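Local coordinates for mutual gliding motility protein C (MglC) (Myxococcus xanthus DK 1622, PDB 7CT3) that is a Roadblock/LC7-domain component of the polarity control system of this gliding bacterium and interacts with its paralog MglB, at residues T5-V10 against C20-F25; A39-N44 against A95-G100; S73-K78 against G100-G105; T81-V86 against F91-L96. One frame throughout, in Å; residues are numbered along the deposited sequence.

Contact 1 of 4, residues T5-V10 against C20-F25; sequences THLESV and CSVMGF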
loop_
_atom_site.group_PDB
_atom_site.type_symbol
_atom_site.label_atom_id
_atom_site.label_comp_id
_atom_site.label_asym_id
_atom_site.label_seq_id
_atom_site.Cartn_x
_atom_site.Cartn_y
_atom_site.Cartn_z
ATOM N N THR A 5 -9.057 7.564 21.647
ATOM C CA THR A 5 -7.976 8.538 21.973
ATOM C C THR A 5 -6.792 8.330 21.015
ATOM O O THR A 5 -6.211 9.338 20.554
ATOM C CB THR A 5 -7.559 8.451 23.448
ATOM O OG1 THR A 5 -6.703 9.565 23.691
ATOM C CG2 THR A 5 -6.848 7.168 23.817
ATOM N N HIS A 6 -6.457 7.074 20.707
ATOM C CA HIS A 6 -5.333 6.709 19.801
ATOM C C HIS A 6 -5.690 7.087 18.357
ATOM O O HIS A 6 -4.811 7.620 17.660
ATOM C CB HIS A 6 -4.980 5.225 19.945
ATOM C CG HIS A 6 -4.605 4.839 21.335
ATOM N ND1 HIS A 6 -3.632 5.511 22.046
ATOM C CD2 HIS A 6 -5.065 3.863 22.146
ATOM C CE1 HIS A 6 -3.507 4.966 23.237
ATOM N NE2 HIS A 6 -4.374 3.952 23.326
ATOM N N LEU A 7 -6.934 6.829 17.938
ATOM C CA LEU A 7 -7.428 7.147 16.569
ATOM C C LEU A 7 -7.382 8.666 16.378
ATOM O O LEU A 7 -6.950 9.115 15.301
ATOM C CB LEU A 7 -8.851 6.612 16.378
ATOM C CG LEU A 7 -9.057 5.120 16.641
ATOM C CD1 LEU A 7 -10.503 4.727 16.384
ATOM C CD2 LEU A 7 -8.119 4.270 15.799
ATOM N N GLU A 8 -7.791 9.424 17.397
ATOM C CA GLU A 8 -7.792 10.910 17.361
ATOM C C GLU A 8 -6.346 11.408 17.236
ATOM O O GLU A 8 -6.112 12.333 16.438
ATOM C CB GLU A 8 -8.489 11.484 18.596
ATOM C CG GLU A 8 -8.451 13.001 18.647
ATOM C CD GLU A 8 -9.245 13.626 19.778
ATOM O OE1 GLU A 8 -9.600 12.897 20.722
ATOM O OE2 GLU A 8 -9.500 14.844 19.708
ATOM N N SER A 9 -5.413 10.813 17.983
ATOM C CA SER A 9 -3.971 11.181 17.959
ATOM C C SER A 9 -3.423 11.036 16.533
ATOM O O SER A 9 -2.700 11.946 16.080
ATOM C CB SER A 9 -3.180 10.363 18.942
ATOM O OG SER A 9 -1.792 10.634 18.812
ATOM N N VAL A 10 -3.773 9.951 15.836
ATOM C CA VAL A 10 -3.294 9.707 14.443
ATOM C C VAL A 10 -3.798 10.844 13.547
ATOM O O VAL A 10 -2.975 11.479 12.868
ATOM C CB VAL A 10 -3.730 8.330 13.908
ATOM C CG1 VAL A 10 -3.384 8.173 12.436
ATOM C CG2 VAL A 10 -3.118 7.198 14.715
ATOM N N CYS A 20 -9.276 7.707 11.033
ATOM C CA CYS A 20 -8.549 6.522 11.541
ATOM C C CYS A 20 -9.562 5.633 12.263
ATOM O O CYS A 20 -10.307 6.157 13.111
ATOM C CB CYS A 20 -7.396 6.921 12.446
ATOM S SG CYS A 20 -6.245 5.558 12.747
ATOM N N SER A 21 -9.625 4.357 11.891
ATOM C CA SER A 21 -10.707 3.435 12.311
ATOM C C SER A 21 -10.128 2.073 12.679
ATOM O O SER A 21 -9.062 1.720 12.154
ATOM C CB SER A 21 -11.738 3.305 11.230
ATOM O OG SER A 21 -12.138 4.586 10.769
ATOM N N VAL A 22 -10.830 1.350 13.549
ATOM C CA VAL A 22 -10.652 -0.117 13.738
ATOM C C VAL A 22 -11.839 -0.811 13.076
ATOM O O VAL A 22 -12.996 -0.470 13.321
ATOM C CB VAL A 22 -10.483 -0.485 15.222
ATOM C CG1 VAL A 22 -10.401 -1.989 15.425
ATOM C CG2 VAL A 22 -9.259 0.198 15.816
HETATM N N MSE A 23 -11.507 -1.777 12.219
HETATM C CA MSE A 23 -12.461 -2.486 11.387
HETATM C C MSE A 23 -12.278 -3.982 11.634
HETATM O O MSE A 23 -11.158 -4.441 11.821
HETATM C CB MSE A 23 -12.192 -2.103 9.926
HETATM C CG MSE A 23 -12.870 -2.968 8.896
HETATM SE SE MSE A 23 -14.732 -2.440 8.684
HETATM C CE MSE A 23 -14.704 -0.495 8.401
ATOM N N GLY A 24 -13.379 -4.739 11.652
ATOM C CA GLY A 24 -13.299 -6.187 11.756
ATOM C C GLY A 24 -13.130 -6.842 10.394
ATOM O O GLY A 24 -13.629 -6.287 9.406
ATOM N N PHE A 25 -12.481 -8.007 10.336
ATOM C CA PHE A 25 -12.425 -8.861 9.120
ATOM C C PHE A 25 -13.835 -9.383 8.788
ATOM O O PHE A 25 -14.058 -9.819 7.644
ATOM C CB PHE A 25 -11.392 -9.976 9.295
ATOM C CG PHE A 25 -9.970 -9.479 9.329
ATOM C CD1 PHE A 25 -9.381 -8.944 8.193
ATOM C CD2 PHE A 25 -9.227 -9.525 10.499
ATOM C CE1 PHE A 25 -8.072 -8.486 8.221
ATOM C CE2 PHE A 25 -7.920 -9.065 10.525
ATOM C CZ PHE A 25 -7.343 -8.545 9.387
#

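Contact 2 of 4, residues A39-N44 against A95-G100; sequences AELDLN and ALHADG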
loop_
_atom_site.group_PDB
_atom_site.type_symbol
_atom_site.label_atom_id
_atom_site.label_comp_id
_atom_site.label_asym_id
_atom_site.label_seq_id
_atom_site.Cartn_x
_atom_site.Cartn_y
_atom_site.Cartn_z
ATOM N N ALA A 39 -11.006 21.734 6.462
ATOM C CA ALA A 39 -9.791 21.436 5.670
ATOM C C ALA A 39 -9.499 22.608 4.728
ATOM O O ALA A 39 -10.424 23.401 4.452
ATOM C CB ALA A 39 -9.966 20.144 4.912
ATOM N N GLU A 40 -8.255 22.698 4.249
ATOM C CA GLU A 40 -7.792 23.740 3.295
ATOM C C GLU A 40 -8.230 23.358 1.876
ATOM O O GLU A 40 -7.936 24.138 0.950
ATOM C CB GLU A 40 -6.270 23.909 3.357
ATOM C CG GLU A 40 -5.705 23.951 4.769
ATOM C CD GLU A 40 -4.802 22.785 5.135
ATOM O OE1 GLU A 40 -5.253 21.628 5.013
ATOM O OE2 GLU A 40 -3.644 23.038 5.535
ATOM N N LEU A 41 -8.876 22.193 1.722
ATOM C CA LEU A 41 -9.455 21.690 0.448
ATOM C C LEU A 41 -10.893 21.222 0.689
ATOM O O LEU A 41 -11.282 21.059 1.865
ATOM C CB LEU A 41 -8.602 20.525 -0.064
ATOM C CG LEU A 41 -7.192 20.888 -0.526
ATOM C CD1 LEU A 41 -6.357 19.632 -0.732
ATOM C CD2 LEU A 41 -7.227 21.722 -1.799
ATOM N N ASP A 42 -11.644 21.009 -0.395
ATOM C CA ASP A 42 -12.980 20.359 -0.384
ATOM C C ASP A 42 -12.766 18.841 -0.453
ATOM O O ASP A 42 -12.259 18.362 -1.489
ATOM C CB ASP A 42 -13.849 20.887 -1.527
ATOM C CG ASP A 42 -15.287 20.398 -1.493
ATOM O OD1 ASP A 42 -15.492 19.183 -1.293
ATOM O OD2 ASP A 42 -16.191 21.238 -1.671
ATOM N N LEU A 43 -13.158 18.123 0.608
ATOM C CA LEU A 43 -12.833 16.690 0.844
ATOM C C LEU A 43 -13.967 15.766 0.381
ATOM O O LEU A 43 -13.807 14.545 0.535
ATOM C CB LEU A 43 -12.587 16.482 2.342
ATOM C CG LEU A 43 -11.362 17.178 2.929
ATOM C CD1 LEU A 43 -11.289 16.944 4.431
ATOM C CD2 LEU A 43 -10.081 16.702 2.259
ATOM N N ASN A 44 -15.069 16.303 -0.150
ATOM C CA ASN A 44 -16.276 15.499 -0.477
ATOM C C ASN A 44 -15.935 14.475 -1.564
ATOM O O ASN A 44 -16.385 13.323 -1.434
ATOM C CB ASN A 44 -17.466 16.389 -0.834
ATOM C CG ASN A 44 -17.992 17.117 0.383
ATOM O OD1 ASN A 44 -18.130 18.336 0.373
ATOM N ND2 ASN A 44 -18.235 16.381 1.454
ATOM N N ALA A 95 -7.074 6.658 6.548
ATOM C CA ALA A 95 -7.388 7.227 5.220
ATOM C C ALA A 95 -6.955 8.690 5.233
ATOM O O ALA A 95 -7.289 9.392 6.209
ATOM C CB ALA A 95 -8.857 7.087 4.912
ATOM N N LEU A 96 -6.223 9.125 4.209
ATOM C CA LEU A 96 -5.876 10.557 4.054
ATOM C C LEU A 96 -6.090 10.987 2.601
ATOM O O LEU A 96 -6.076 10.124 1.711
ATOM C CB LEU A 96 -4.447 10.804 4.554
ATOM C CG LEU A 96 -3.323 9.999 3.905
ATOM C CD1 LEU A 96 -2.052 10.823 3.844
ATOM C CD2 LEU A 96 -3.058 8.703 4.656
ATOM N N HIS A 97 -6.336 12.282 2.390
ATOM C CA HIS A 97 -6.395 12.916 1.050
ATOM C C HIS A 97 -5.052 12.670 0.349
ATOM O O HIS A 97 -4.030 12.630 1.055
ATOM C CB HIS A 97 -6.740 14.407 1.192
ATOM C CG HIS A 97 -7.013 15.074 -0.110
ATOM N ND1 HIS A 97 -6.001 15.537 -0.925
ATOM C CD2 HIS A 97 -8.171 15.360 -0.739
ATOM C CE1 HIS A 97 -6.524 16.073 -2.008
ATOM N NE2 HIS A 97 -7.853 15.982 -1.915
ATOM N N ALA A 98 -5.056 12.511 -0.977
ATOM C CA ALA A 98 -3.867 12.181 -1.804
ATOM C C ALA A 98 -2.786 13.266 -1.688
ATOM O O ALA A 98 -1.619 12.948 -1.966
ATOM C CB ALA A 98 -4.274 11.985 -3.244
ATOM N N ASP A 99 -3.153 14.496 -1.314
ATOM C CA ASP A 99 -2.206 15.634 -1.162
ATOM C C ASP A 99 -1.682 15.698 0.279
ATOM O O ASP A 99 -0.853 16.580 0.553
ATOM C CB ASP A 99 -2.858 16.954 -1.585
ATOM C CG ASP A 99 -3.172 17.027 -3.070
ATOM O OD1 ASP A 99 -2.569 16.251 -3.841
ATOM O OD2 ASP A 99 -4.015 17.857 -3.445
ATOM N N GLY A 100 -2.136 14.799 1.159
ATOM C CA GLY A 100 -1.649 14.689 2.548
ATOM C C GLY A 100 -0.229 14.143 2.615
ATOM O O GLY A 100 0.386 13.940 1.552
#

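Contact 3 of 4, residues S73-K78 against G100-G105; sequences SVNSEK and GNFGKG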
loop_
_atom_site.group_PDB
_atom_site.type_symbol
_atom_site.label_atom_id
_atom_site.label_comp_id
_atom_site.label_asym_id
_atom_site.label_seq_id
_atom_site.Cartn_x
_atom_site.Cartn_y
_atom_site.Cartn_z
ATOM N N SER A 73 -1.653 -0.941 1.819
ATOM C CA SER A 73 -2.276 0.304 1.297
ATOM C C SER A 73 -3.121 -0.030 0.068
ATOM O O SER A 73 -2.636 -0.764 -0.815
ATOM C CB SER A 73 -1.237 1.341 0.965
ATOM O OG SER A 73 -0.578 1.775 2.140
ATOM N N VAL A 74 -4.345 0.488 0.026
ATOM C CA VAL A 74 -5.213 0.454 -1.181
ATOM C C VAL A 74 -5.581 1.903 -1.486
ATOM O O VAL A 74 -6.271 2.528 -0.648
ATOM C CB VAL A 74 -6.442 -0.447 -0.968
ATOM C CG1 VAL A 74 -7.375 -0.423 -2.165
ATOM C CG2 VAL A 74 -6.033 -1.878 -0.645
ATOM N N ASN A 75 -5.086 2.424 -2.608
ATOM C CA ASN A 75 -5.098 3.875 -2.917
ATOM C C ASN A 75 -5.932 4.134 -4.172
ATOM O O ASN A 75 -5.927 3.298 -5.093
ATOM C CB ASN A 75 -3.680 4.422 -3.084
ATOM C CG ASN A 75 -2.828 4.252 -1.844
ATOM O OD1 ASN A 75 -3.348 4.106 -0.738
ATOM N ND2 ASN A 75 -1.516 4.273 -2.020
ATOM N N SER A 76 -6.621 5.270 -4.185
ATOM C CA SER A 76 -7.324 5.831 -5.361
ATOM C C SER A 76 -6.581 7.097 -5.798
ATOM O O SER A 76 -5.538 7.416 -5.185
ATOM C CB SER A 76 -8.761 6.108 -5.027
ATOM O OG SER A 76 -8.854 7.115 -4.030
ATOM N N GLU A 77 -7.099 7.790 -6.809
ATOM C CA GLU A 77 -6.566 9.101 -7.261
ATOM C C GLU A 77 -6.600 10.096 -6.091
ATOM O O GLU A 77 -5.626 10.841 -5.939
ATOM C CB GLU A 77 -7.353 9.603 -8.475
ATOM C CG GLU A 77 -7.088 8.791 -9.731
ATOM C CD GLU A 77 -7.846 9.232 -10.974
ATOM O OE1 GLU A 77 -8.455 10.326 -10.946
ATOM O OE2 GLU A 77 -7.825 8.478 -11.971
ATOM N N LYS A 78 -7.659 10.087 -5.274
ATOM C CA LYS A 78 -7.925 11.152 -4.264
ATOM C C LYS A 78 -7.637 10.682 -2.830
ATOM O O LYS A 78 -7.499 11.554 -1.953
ATOM C CB LYS A 78 -9.375 11.631 -4.372
ATOM C CG LYS A 78 -9.743 12.271 -5.701
ATOM C CD LYS A 78 -11.147 12.846 -5.717
ATOM C CE LYS A 78 -11.573 13.331 -7.086
ATOM N NZ LYS A 78 -13.030 13.599 -7.139
ATOM N N GLY A 100 -2.136 14.799 1.159
ATOM C CA GLY A 100 -1.649 14.689 2.548
ATOM C C GLY A 100 -0.229 14.143 2.615
ATOM O O GLY A 100 0.386 13.940 1.552
ATOM N N ASN A 101 0.269 13.911 3.830
ATOM C CA ASN A 101 1.637 13.407 4.113
ATOM C C ASN A 101 1.576 11.888 4.319
ATOM O O ASN A 101 1.414 11.441 5.469
ATOM C CB ASN A 101 2.253 14.130 5.313
ATOM C CG ASN A 101 3.740 13.882 5.437
ATOM O OD1 ASN A 101 4.245 12.861 4.981
ATOM N ND2 ASN A 101 4.448 14.811 6.055
ATOM N N PHE A 102 1.720 11.122 3.237
ATOM C CA PHE A 102 1.610 9.639 3.243
ATOM C C PHE A 102 2.736 9.043 4.095
ATOM O O PHE A 102 2.469 8.111 4.871
ATOM C CB PHE A 102 1.594 9.103 1.809
ATOM C CG PHE A 102 1.269 7.635 1.686
ATOM C CD1 PHE A 102 0.148 7.095 2.294
ATOM C CD2 PHE A 102 2.071 6.794 0.932
ATOM C CE1 PHE A 102 -0.155 5.746 2.161
ATOM C CE2 PHE A 102 1.765 5.450 0.796
ATOM C CZ PHE A 102 0.653 4.927 1.412
ATOM N N GLY A 103 3.957 9.569 3.966
ATOM C CA GLY A 103 5.122 9.132 4.761
ATOM C C GLY A 103 4.864 9.262 6.253
ATOM O O GLY A 103 5.142 8.310 6.997
ATOM N N LYS A 104 4.339 10.405 6.686
ATOM C CA LYS A 104 4.012 10.654 8.113
ATOM C C LYS A 104 2.888 9.695 8.528
ATOM O O LYS A 104 2.986 9.112 9.616
ATOM C CB LYS A 104 3.654 12.129 8.319
ATOM C CG LYS A 104 3.423 12.546 9.765
ATOM C CD LYS A 104 4.677 12.527 10.611
ATOM C CE LYS A 104 4.427 12.892 12.060
ATOM N NZ LYS A 104 3.743 14.200 12.190
ATOM N N GLY A 105 1.871 9.516 7.680
ATOM C CA GLY A 105 0.770 8.565 7.930
ATOM C C GLY A 105 1.298 7.180 8.270
ATOM O O GLY A 105 0.888 6.617 9.301
#

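Contact 4 of 4, residues T81-V86 against F91-L96; sequences TVMRLV and FLVLAL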
loop_
_atom_site.group_PDB
_atom_site.type_symbol
_atom_site.label_atom_id
_atom_site.label_comp_id
_atom_site.label_asym_id
_atom_site.label_seq_id
_atom_site.Cartn_x
_atom_site.Cartn_y
_atom_site.Cartn_z
ATOM N N THR A 81 -4.647 4.974 1.767
ATOM C CA THR A 81 -4.919 4.226 3.016
ATOM C C THR A 81 -3.648 3.510 3.462
ATOM O O THR A 81 -2.797 3.186 2.604
ATOM C CB THR A 81 -6.104 3.265 2.880
ATOM O OG1 THR A 81 -5.751 2.227 1.966
ATOM C CG2 THR A 81 -7.367 3.969 2.432
ATOM N N VAL A 82 -3.541 3.320 4.771
ATOM C CA VAL A 82 -2.500 2.502 5.448
ATOM C C VAL A 82 -3.234 1.647 6.468
ATOM O O VAL A 82 -4.040 2.179 7.230
ATOM C CB VAL A 82 -1.441 3.372 6.150
ATOM C CG1 VAL A 82 -0.266 2.525 6.607
ATOM C CG2 VAL A 82 -0.980 4.527 5.286
HETATM N N MSE A 83 -2.927 0.347 6.480
HETATM C CA MSE A 83 -3.584 -0.587 7.375
HETATM C C MSE A 83 -2.543 -1.465 8.060
HETATM O O MSE A 83 -1.568 -1.870 7.429
HETATM C CB MSE A 83 -4.566 -1.459 6.594
HETATM C CG MSE A 83 -5.715 -0.696 6.002
HETATM SE SE MSE A 83 -6.733 -1.867 4.835
HETATM C CE MSE A 83 -5.768 -1.755 3.132
ATOM N N ARG A 84 -2.788 -1.753 9.347
ATOM C CA ARG A 84 -1.971 -2.664 10.133
ATOM C C ARG A 84 -2.878 -3.579 10.962
ATOM O O ARG A 84 -4.020 -3.181 11.268
ATOM C CB ARG A 84 -1.025 -1.900 11.066
ATOM C CG ARG A 84 0.104 -1.181 10.345
ATOM C CD ARG A 84 1.147 -0.605 11.283
ATOM N NE ARG A 84 2.321 -0.280 10.492
ATOM C CZ ARG A 84 3.401 -1.044 10.353
ATOM N NH1 ARG A 84 3.528 -2.184 11.011
ATOM N NH2 ARG A 84 4.378 -0.638 9.567
ATOM N N LEU A 85 -2.370 -4.759 11.322
ATOM C CA LEU A 85 -3.096 -5.777 12.119
ATOM C C LEU A 85 -3.114 -5.352 13.591
ATOM O O LEU A 85 -2.061 -4.956 14.105
ATOM C CB LEU A 85 -2.399 -7.129 11.947
ATOM C CG LEU A 85 -3.184 -8.334 12.456
ATOM C CD1 LEU A 85 -4.447 -8.536 11.634
ATOM C CD2 LEU A 85 -2.318 -9.584 12.431
ATOM N N VAL A 86 -4.268 -5.441 14.251
ATOM C CA VAL A 86 -4.366 -5.174 15.717
ATOM C C VAL A 86 -4.744 -6.463 16.463
ATOM O O VAL A 86 -4.370 -6.571 17.638
ATOM C CB VAL A 86 -5.304 -3.994 16.036
ATOM C CG1 VAL A 86 -4.644 -2.661 15.716
ATOM C CG2 VAL A 86 -6.632 -4.100 15.325
ATOM N N PHE A 91 -8.331 -4.936 12.238
ATOM C CA PHE A 91 -7.229 -4.132 11.655
ATOM C C PHE A 91 -7.510 -2.645 11.867
ATOM O O PHE A 91 -8.663 -2.233 12.088
ATOM C CB PHE A 91 -6.989 -4.468 10.184
ATOM C CG PHE A 91 -8.136 -4.228 9.239
ATOM C CD1 PHE A 91 -9.127 -5.186 9.075
ATOM C CD2 PHE A 91 -8.201 -3.069 8.477
ATOM C CE1 PHE A 91 -10.169 -4.981 8.187
ATOM C CE2 PHE A 91 -9.240 -2.872 7.579
ATOM C CZ PHE A 91 -10.222 -3.828 7.437
ATOM N N LEU A 92 -6.431 -1.875 11.806
ATOM C CA LEU A 92 -6.398 -0.409 11.978
ATOM C C LEU A 92 -6.238 0.202 10.586
ATOM O O LEU A 92 -5.364 -0.281 9.850
ATOM C CB LEU A 92 -5.200 -0.122 12.886
ATOM C CG LEU A 92 -5.003 1.315 13.344
ATOM C CD1 LEU A 92 -6.196 1.813 14.140
ATOM C CD2 LEU A 92 -3.727 1.410 14.163
ATOM N N VAL A 93 -7.067 1.178 10.217
ATOM C CA VAL A 93 -7.002 1.820 8.870
ATOM C C VAL A 93 -6.947 3.339 9.039
ATOM O O VAL A 93 -7.811 3.904 9.730
ATOM C CB VAL A 93 -8.153 1.383 7.939
ATOM C CG1 VAL A 93 -9.514 1.478 8.597
ATOM C CG2 VAL A 93 -8.141 2.152 6.625
ATOM N N LEU A 94 -5.938 3.957 8.423
ATOM C CA LEU A 94 -5.826 5.419 8.238
ATOM C C LEU A 94 -6.134 5.743 6.775
ATOM O O LEU A 94 -5.518 5.122 5.885
ATOM C CB LEU A 94 -4.413 5.863 8.621
ATOM C CG LEU A 94 -4.051 7.300 8.256
ATOM C CD1 LEU A 94 -4.951 8.294 8.977
ATOM C CD2 LEU A 94 -2.588 7.568 8.575
ATOM N N ALA A 95 -7.074 6.658 6.548
ATOM C CA ALA A 95 -7.388 7.227 5.220
ATOM C C ALA A 95 -6.955 8.690 5.233
ATOM O O ALA A 95 -7.289 9.392 6.209
ATOM C CB ALA A 95 -8.857 7.087 4.912
ATOM N N LEU A 96 -6.223 9.125 4.209
ATOM C CA LEU A 96 -5.876 10.557 4.054
ATOM C C LEU A 96 -6.090 10.987 2.601
ATOM O O LEU A 96 -6.076 10.124 1.711
ATOM C CB LEU A 96 -4.447 10.804 4.554
ATOM C CG LEU A 96 -3.323 9.999 3.905
ATOM C CD1 LEU A 96 -2.052 10.823 3.844
ATOM C CD2 LEU A 96 -3.058 8.703 4.656
#

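Contact 1 of 4, residues T5-V10 against C20-F25
L7 and V10 of helix 4-13 come down on C20 of strand 17-24, and this small apolar patch is the tight part of the contact. The CA atoms of L7 and C20 are 5.2 Å apart. L7 lies across the backbone of C20: its CD1 is 3.6 Å from C20 O, and its CD2 is 3.8 Å from C20 SG. With SG anti to the backbone N of C20 (chi1 -166°), the sulfur reaches both helix residues, and V10 CG1 lies on it at 3.9 Å. CD2 of L7 also reaches forward to V22 CG2 at 4.2 Å, a looser touch. An alanine in place of L7 would probably leave C20 SG and V22 CG2 without their leucine methyl and open a gap between helix and strand. Helix and strand run at 139° to each other, and the touching ends at V22. The looser side lies on the rest of the helix. E8 points away from C20-F25 and touches F33 of strand 29-34, while T5 is exposed. H6 leaves the contact too, and its NE2 is hydrogen-bonded to E119. The helix packs on one face of the sheet beside helix 102-117, where V10 meets T112. L7 and V22 both touch L92 of strand 90-97, and L7 also rests on D31 and F33 of strand 29-34.

Contact 2 of 4, residues A39-N44 against A95-G100
L41 and L43 of the loop before helix 44-61 both lean on H97, at the end of strand 90-97. L41 comes first. Its CD1 stands over one face of the imidazole, 4.1 Å from the ring centroid and 25° off the ring normal. This is a CH-pi contact, offset toward the rim, and the nearest ring atom is CE1 at 3.8 Å. The same methyl group lies 4.0 Å from D99 OD2. D42 turns away from the strand. Its OD1 takes the backbone N-H of N44 at 3.1 Å, a capping bond where the loop leads into the helix. L43 starts off to one side, but its end bends in, and CD2 comes to 3.8 Å from CD2 of H97. The ring can meet both leucines because its CG is anti to the backbone N (chi1 -172°). Its rotation is also held by D99 N, which gives a hydrogen bond to H97 ND1 at 3.1 Å, tilted 23° from the ring plane. A serine in place of H97 would probably leave L41 and L43 without their shared platform and D99 N without its imidazole acceptor. The patch lies at the surface, and H97 also touches A46 of helix 44-61. The strand end closes as a type I beta turn from H97 to G100, with G100 N bonded to H97 O, which leads the Roadblock/LC7 sheet toward its last helix.

Contact 3 of 4, residues S73-K78 against G100-G105
This is a small, buried contact between strand 71-75 and the first turn of helix 102-117, made by the ring of F102 against S73 and N75. It lies where the strand of this chain pairs with that of the second subunit. F102 reaches over with its CG anti to the backbone N (chi1 -171°), which sends CZ toward the strand. S73 OG meets the ring at its edge, in the ring plane, 3.5 Å from F102 CZ. The N75 and F102 side chains come toward each other from opposite directions, with N75 ND2 at 4.1 Å from F102 CZ. The amide plane stands at 85° to the ring, nearly perpendicular. The start of the helix is fixed by N101, the N-cap residue. Its OD1 takes the N-H of K104 at 3.0 Å, with the donor lying above the carbonyl plane. L80 and V82 of strand 79-87 and R106 of the second subunit also pack on F102. S73, V74 and N75 pair antiparallel with a strand of that subunit, so the sheet runs on across the interface. S73 OG is hydrogen-bonded to T81 O, N75 OD1 to T81 N, and N75 ND2 to E71 of the second subunit. With these polar ends engaged elsewhere, F102 can lie against them without a hydrogen bond of its own. The ring's C-H edge, weakly positive, probably suits the serine oxygen.

Contact 4 of 4, residues T81-V86 against F91-L96
M83 has CG anti to its own carbonyl carbon (chi1 -65°) and bends at its third torsion, while F91 holds its ring between the backbone N and carbonyl carbon (chi1 61°). The two side chains then run side by side on the same sheet face. SE of selenomethionine M83 lies 3.9 Å from F91 CE2, oblique to the ring, a Met-aromatic contact. CG of M83 also packs on V93 CB at 3.7 Å. T81 and A95 share this face, which helix 44-61 covers through Y50, L57 and A61. V82, R84, L92 and L94 point to the other face, where V82, R84 and L92 meet helix 102-117 and L94 meets V10 of helix 4-13. The V86 and L92 side chains cross at about a right angle, with V86 CG1 3.8 Å from L92 CB, where the chain turns a corner. Four backbone bonds join the strands in two reciprocal pairs. V82 N to L94 O and L94 N to V82 O are both 2.9 Å. R84 and L92 pair likewise, and the bond from L92 N to R84 O is 2.8 Å and almost straight at 178°. Between these pairs, M83 CA sits 3.1 Å from L92 O in a CA-H...O contact. The result is an antiparallel beta hairpin, paired in register from T81 to L85, within the central sheet of the Roadblock/LC7 fold.

Contact 4 is the hub, with its centre about 3 Å from that of the chain. Contact 1 lies about 8 Å away, centre to centre, and meets it within the sheet: S21 O is 2.8 Å from V93 N, and L7 CD2 is 3.5 Å from L92 CD1. Contact 3 is about 11 Å from contact 4 and touches it through T81 and V82. Contact 2 shares A95 and L96 with contact 4 and G100 with contact 3. It lies on the same side of the chain's centre as contact 3, whereas contact 1 is on the opposite side from contact 3. The bound sodium ion, held at L64, T66 and V69, is about 4 Å from the side chain of L85 in contact 4 and about 14 Å from that of S73.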